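Local coordinates for protein COG0778: Nitroreductase (Streptococcus pneumoniae, PDB 2B67) that binds flavin mononucleotide and probably catalyses electron transfer from a reduced nicotinamide cofactor to its substrates, at residues T37-A42 with G136-N141; R13-H18 with G152-L157. One frame throughout, in Å; residues are numbered along the deposited sequence.

Contact 1: T37-A42 with G136-N141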
loop_
_atom_site.group_PDB
_atom_site.type_symbol
_atom_site.label_atom_id
_atom_site.label_comp_id
_atom_site.label_asym_id
_atom_site.label_seq_id
_atom_site.Cartn_x
_atom_site.Cartn_y
_atom_site.Cartn_z
ATOM N N THR A 37 5.242 10.138 -2.454
ATOM C CA THR A 37 4.682 10.105 -3.838
ATOM C C THR A 37 5.642 9.602 -4.951
ATOM O O THR A 37 5.221 9.396 -6.090
ATOM C CB THR A 37 4.074 11.447 -4.242
ATOM O OG1 THR A 37 5.035 12.489 -4.091
ATOM C CG2 THR A 37 2.935 11.765 -3.358
ATOM N N LEU A 38 6.909 9.383 -4.612
ATOM C CA LEU A 38 7.806 8.612 -5.500
ATOM C C LEU A 38 7.304 7.184 -5.662
ATOM O O LEU A 38 7.698 6.516 -6.618
ATOM C CB LEU A 38 9.248 8.592 -4.975
ATOM C CG LEU A 38 9.919 9.961 -4.854
ATOM C CD1 LEU A 38 11.279 9.819 -4.163
ATOM C CD2 LEU A 38 10.104 10.615 -6.232
ATOM N N ALA A 39 6.407 6.750 -4.764
ATOM C CA ALA A 39 5.710 5.441 -4.863
ATOM C C ALA A 39 5.198 5.132 -6.261
ATOM O O ALA A 39 4.672 6.035 -6.912
ATOM C CB ALA A 39 4.508 5.432 -3.959
ATOM N N PRO A 40 5.255 3.838 -6.677
ATOM C CA PRO A 40 4.606 3.464 -7.927
ATOM C C PRO A 40 3.081 3.479 -7.719
ATOM O O PRO A 40 2.596 3.442 -6.568
ATOM C CB PRO A 40 5.100 2.021 -8.154
ATOM C CG PRO A 40 5.216 1.458 -6.722
ATOM C CD PRO A 40 5.866 2.663 -6.000
ATOM N N SER A 41 2.333 3.597 -8.809
ATOM C CA SER A 41 0.863 3.467 -8.791
ATOM C C SER A 41 0.505 2.812 -10.111
ATOM O O SER A 41 1.277 2.922 -11.068
ATOM C CB SER A 41 0.170 4.838 -8.689
ATOM O OG SER A 41 0.771 5.798 -9.568
ATOM N N ALA A 42 -0.625 2.097 -10.153
ATOM C CA ALA A 42 -1.129 1.513 -11.414
ATOM C C ALA A 42 -1.180 2.597 -12.484
ATOM O O ALA A 42 -1.678 3.696 -12.219
ATOM C CB ALA A 42 -2.509 0.886 -11.199
ATOM N N GLY A 136 -2.949 2.287 -0.336
ATOM C CA GLY A 136 -2.068 1.434 0.458
ATOM C C GLY A 136 -0.606 1.602 0.075
ATOM O O GLY A 136 0.270 1.783 0.953
ATOM N N LEU A 137 -0.318 1.559 -1.227
ATOM C CA LEU A 137 1.056 1.783 -1.689
ATOM C C LEU A 137 1.662 3.074 -1.128
ATOM O O LEU A 137 2.727 3.035 -0.517
ATOM C CB LEU A 137 1.124 1.803 -3.218
ATOM C CG LEU A 137 0.849 0.483 -3.944
ATOM C CD1 LEU A 137 0.682 0.786 -5.433
ATOM C CD2 LEU A 137 2.011 -0.495 -3.694
ATOM N N VAL A 138 0.983 4.218 -1.334
ATOM C CA VAL A 138 1.554 5.479 -0.923
ATOM C C VAL A 138 1.503 5.636 0.615
ATOM O O VAL A 138 2.381 6.279 1.177
ATOM C CB VAL A 138 0.945 6.736 -1.692
ATOM C CG1 VAL A 138 -0.446 7.099 -1.178
ATOM C CG2 VAL A 138 1.896 7.966 -1.621
ATOM N N ALA A 139 0.464 5.103 1.281
ATOM C CA ALA A 139 0.384 5.268 2.708
ATOM C C ALA A 139 1.615 4.653 3.385
ATOM O O ALA A 139 2.190 5.252 4.280
ATOM C CB ALA A 139 -0.874 4.654 3.250
HETATM N N MSE A 140 1.991 3.449 2.955
HETATM C CA MSE A 140 3.224 2.764 3.408
HETATM C C MSE A 140 4.513 3.604 3.217
HETATM O O MSE A 140 5.333 3.736 4.138
HETATM C CB MSE A 140 3.392 1.438 2.672
HETATM C CG MSE A 140 4.639 0.630 3.097
HETATM SE SE MSE A 140 4.244 -0.313 4.771
HETATM C CE MSE A 140 5.046 0.852 6.103
ATOM N N ASN A 141 4.652 4.186 2.032
ATOM C CA ASN A 141 5.849 4.975 1.693
ATOM C C ASN A 141 5.899 6.216 2.612
ATOM O O ASN A 141 6.962 6.577 3.126
ATOM C CB ASN A 141 5.838 5.360 0.199
ATOM C CG ASN A 141 7.244 5.361 -0.427
ATOM O OD1 ASN A 141 8.160 4.699 0.063
ATOM N ND2 ASN A 141 7.406 6.089 -1.518
#

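Contact 2: R13-H18 with G152-L157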
loop_
_atom_site.group_PDB
_atom_site.type_symbol
_atom_site.label_atom_id
_atom_site.label_comp_id
_atom_site.label_asym_id
_atom_site.label_seq_id
_atom_site.Cartn_x
_atom_site.Cartn_y
_atom_site.Cartn_z
ATOM N N ARG A 13 9.521 1.638 12.786
ATOM C CA ARG A 13 8.155 2.097 12.548
ATOM C C ARG A 13 7.236 1.370 13.539
ATOM O O ARG A 13 7.247 0.156 13.614
ATOM C CB ARG A 13 7.710 1.846 11.103
ATOM C CG ARG A 13 6.349 2.473 10.771
ATOM C CD ARG A 13 5.435 1.583 9.956
ATOM N NE ARG A 13 5.468 0.162 10.324
ATOM C CZ ARG A 13 4.671 -0.434 11.206
ATOM N NH1 ARG A 13 3.753 0.244 11.875
ATOM N NH2 ARG A 13 4.789 -1.741 11.416
ATOM N N HIS A 14 6.452 2.114 14.304
ATOM C CA HIS A 14 5.479 1.509 15.202
ATOM C C HIS A 14 4.146 2.229 15.029
ATOM O O HIS A 14 4.112 3.365 14.557
ATOM C CB HIS A 14 5.966 1.579 16.667
ATOM C CG HIS A 14 7.209 0.770 16.928
ATOM N ND1 HIS A 14 8.454 1.341 17.116
ATOM C CD2 HIS A 14 7.397 -0.572 17.025
ATOM C CE1 HIS A 14 9.353 0.389 17.306
ATOM N NE2 HIS A 14 8.739 -0.782 17.256
ATOM N N ALA A 15 3.055 1.571 15.400
ATOM C CA ALA A 15 1.757 2.217 15.458
ATOM C C ALA A 15 1.769 3.130 16.680
ATOM O O ALA A 15 1.671 2.658 17.812
ATOM C CB ALA A 15 0.639 1.179 15.576
ATOM N N THR A 16 1.904 4.424 16.449
ATOM C CA THR A 16 2.016 5.399 17.545
ATOM C C THR A 16 0.634 5.928 17.961
ATOM O O THR A 16 -0.115 6.469 17.140
ATOM C CB THR A 16 2.920 6.585 17.138
ATOM O OG1 THR A 16 4.149 6.082 16.605
ATOM C CG2 THR A 16 3.207 7.506 18.312
ATOM N N LYS A 17 0.326 5.779 19.245
ATOM C CA LYS A 17 -0.966 6.174 19.767
ATOM C C LYS A 17 -0.899 7.319 20.775
ATOM O O LYS A 17 -1.896 7.963 21.017
ATOM C CB LYS A 17 -1.678 4.964 20.339
ATOM C CG LYS A 17 -2.157 4.031 19.222
ATOM C CD LYS A 17 -2.596 2.668 19.691
ATOM C CE LYS A 17 -2.437 1.703 18.519
ATOM N NZ LYS A 17 -3.737 1.027 18.197
ATOM N N HIS A 18 0.278 7.599 21.334
ATOM C CA HIS A 18 0.401 8.688 22.297
ATOM C C HIS A 18 1.595 9.514 21.898
ATOM O O HIS A 18 2.678 8.980 21.650
ATOM C CB HIS A 18 0.511 8.160 23.738
ATOM C CG HIS A 18 -0.680 7.355 24.177
ATOM N ND1 HIS A 18 -0.658 5.977 24.262
ATOM C CD2 HIS A 18 -1.941 7.734 24.508
ATOM C CE1 HIS A 18 -1.847 5.542 24.645
ATOM N NE2 HIS A 18 -2.642 6.587 24.805
ATOM N N GLY A 152 6.874 9.767 14.427
ATOM C CA GLY A 152 5.932 8.666 14.651
ATOM C C GLY A 152 4.648 8.929 13.880
ATOM O O GLY A 152 4.451 10.047 13.368
ATOM N N SER A 153 3.802 7.903 13.744
ATOM C CA SER A 153 2.541 7.991 12.996
ATOM C C SER A 153 1.701 6.783 13.314
ATOM O O SER A 153 2.215 5.786 13.808
ATOM C CB SER A 153 2.787 8.022 11.472
ATOM O OG SER A 153 3.620 6.940 11.044
ATOM N N ASN A 154 0.412 6.866 13.008
ATOM C CA ASN A 154 -0.447 5.687 13.013
ATOM C C ASN A 154 -1.456 5.813 11.863
ATOM O O ASN A 154 -1.945 6.912 11.609
ATOM C CB ASN A 154 -1.170 5.574 14.347
ATOM C CG ASN A 154 -1.829 4.242 14.550
ATOM O OD1 ASN A 154 -2.819 4.145 15.257
ATOM N ND2 ASN A 154 -1.281 3.204 13.945
ATOM N N ILE A 155 -1.770 4.700 11.184
ATOM C CA ILE A 155 -2.750 4.680 10.092
ATOM C C ILE A 155 -4.084 4.277 10.749
ATOM O O ILE A 155 -4.144 3.275 11.481
ATOM C CB ILE A 155 -2.309 3.645 9.008
ATOM C CG1 ILE A 155 -1.029 4.114 8.309
ATOM C CG2 ILE A 155 -3.394 3.398 7.964
ATOM C CD1 ILE A 155 -0.255 3.034 7.588
ATOM N N ILE A 156 -5.128 5.074 10.529
ATOM C CA ILE A 156 -6.416 4.871 11.166
ATOM C C ILE A 156 -7.426 4.691 10.053
ATOM O O ILE A 156 -7.530 5.518 9.135
ATOM C CB ILE A 156 -6.824 6.107 12.072
ATOM C CG1 ILE A 156 -5.929 6.182 13.310
ATOM C CG2 ILE A 156 -8.277 6.073 12.466
ATOM C CD1 ILE A 156 -6.024 7.566 14.014
ATOM N N LEU A 157 -8.139 3.585 10.137
ATOM C CA LEU A 157 -9.230 3.293 9.255
ATOM C C LEU A 157 -10.581 3.423 9.976
ATOM O O LEU A 157 -11.628 3.557 9.332
ATOM C CB LEU A 157 -9.031 1.868 8.734
ATOM C CG LEU A 157 -9.858 1.352 7.564
ATOM C CD1 LEU A 157 -10.050 2.420 6.483
ATOM C CD2 LEU A 157 -9.195 0.100 6.999
#

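Contact 1: T37-A42 with G136-N141
Ala39 points its methyl group at helix 124-148 and lands on one turn of it, against Val138 and Asn141. Its CB lies 4.3 Å from Val138 CG2 and 3.8 Å from Asn141 ND2. Val138 CG2 is anti to its own backbone N and reaches on to Thr37, where it comes within 4.1 Å of the backbone N. Farther along the loop, Leu137 CD1 touches the carbonyl O of Pro40 at 3.5 Å. No hydrogen bond joins 37-42 to 136-141. The contact is one of van der Waals packing and is largely buried. Asn141 ND2 does come within 3.5 Å of Ala39 N, but both are donors. The amide is bonded elsewhere: ND2 donates to Ala36 O, at the end of helix 26-36, and to Asn10 OD1 of the second subunit.

In this alpha-beta sandwich of the nitroreductase family, the loop 37-42 leads from helix 26-36 to strand 48-53. It passes over the middle of the long helix 124-148. Pro40, Ser41, Ala42 and Leu137 all touch a bound flavin mononucleotide, so the Leu137-Pro40 packing forms part of a pocket wall.

Further out, Thr37 OG1 is hydrogen-bonded to Ile33 O within the preceding helix, and Ser41 OG to Gln46 N, which ties the loop to its own continuation. The carbonyl groups of Leu38 and Ala39 both accept hydrogen bonds from Arg194 of the second subunit.

Contact 2: R13-H18 with G152-L157
Asn154, Thr16 and Ser153 lose the most surface where loop 13-18 meets strand 152-156. Thr16 N donates to Ser153 O at 3.0 Å. The bond is nearly straight at hydrogen, 166°, but the donor stands well above the carbonyl plane. Thr16 turns its hydroxyl to the same residue. OG1 is anti to its own carbonyl carbon (chi1 -50°) and lies 3.4 Å from Ser153 N, which donates to it in a weak, bent hydrogen bond. OG1 also rests 3.7 Å from Gly152 CA. Thr16 thus meets Ser153 through both its backbone and its side chain, while the CB of Ser153 leaves its backbone on the side away from the loop.

The next strand residue, Asn154, points its CB toward the loop. That CB sits only 3.1 Å from Thr16 O, a close approach. The flat end of the side chain lies beside the methyl of Ala15, and the chain of Lys17 crosses it obliquely.

The strand is an outermost one of the four-stranded antiparallel sheet within this chain, next to 174-183. The loop runs from helix 5-12 toward helix 26-36 and crosses the strand at a steep angle, 73° between the touching parts.

Both segments help to line a flavin mononucleotide pocket of the nitroreductase fold. The phosphate of the flavin mononucleotide takes a salt bridge from Arg13 NH1 at its O3P and a hydrogen bond from Ala15 N at its O2P. Lys17 NZ is hydrogen-bonded to the flavin O2, and Leu157 N makes a weak bond to O4. Arg13 also reaches the second subunit, where its NH2 is hydrogen-bonded to Leu38 O.

How the contacts relate
Contact 1 and contact 2 have centres 18 Å apart and meet where Met140 CE packs 3.9 Å from Arg13 CD. Helix 124-148 is followed in the chain by strand 152-156, so 136-141 and 152-157 lie on successive elements. Contact 1 is nested inside the loop that contact 2 closes. Within one chain the two contacts line different flavin mononucleotide pockets. The second subunit brings them together: Pro40 of one chain packs on Arg13 and Ile155 of the other, and Ala42 packs on Leu157. This is consistent with flavin sites shared across the dimer interface, as in other nitroreductases, each combining a contact 1 with the contact 2 of its partner.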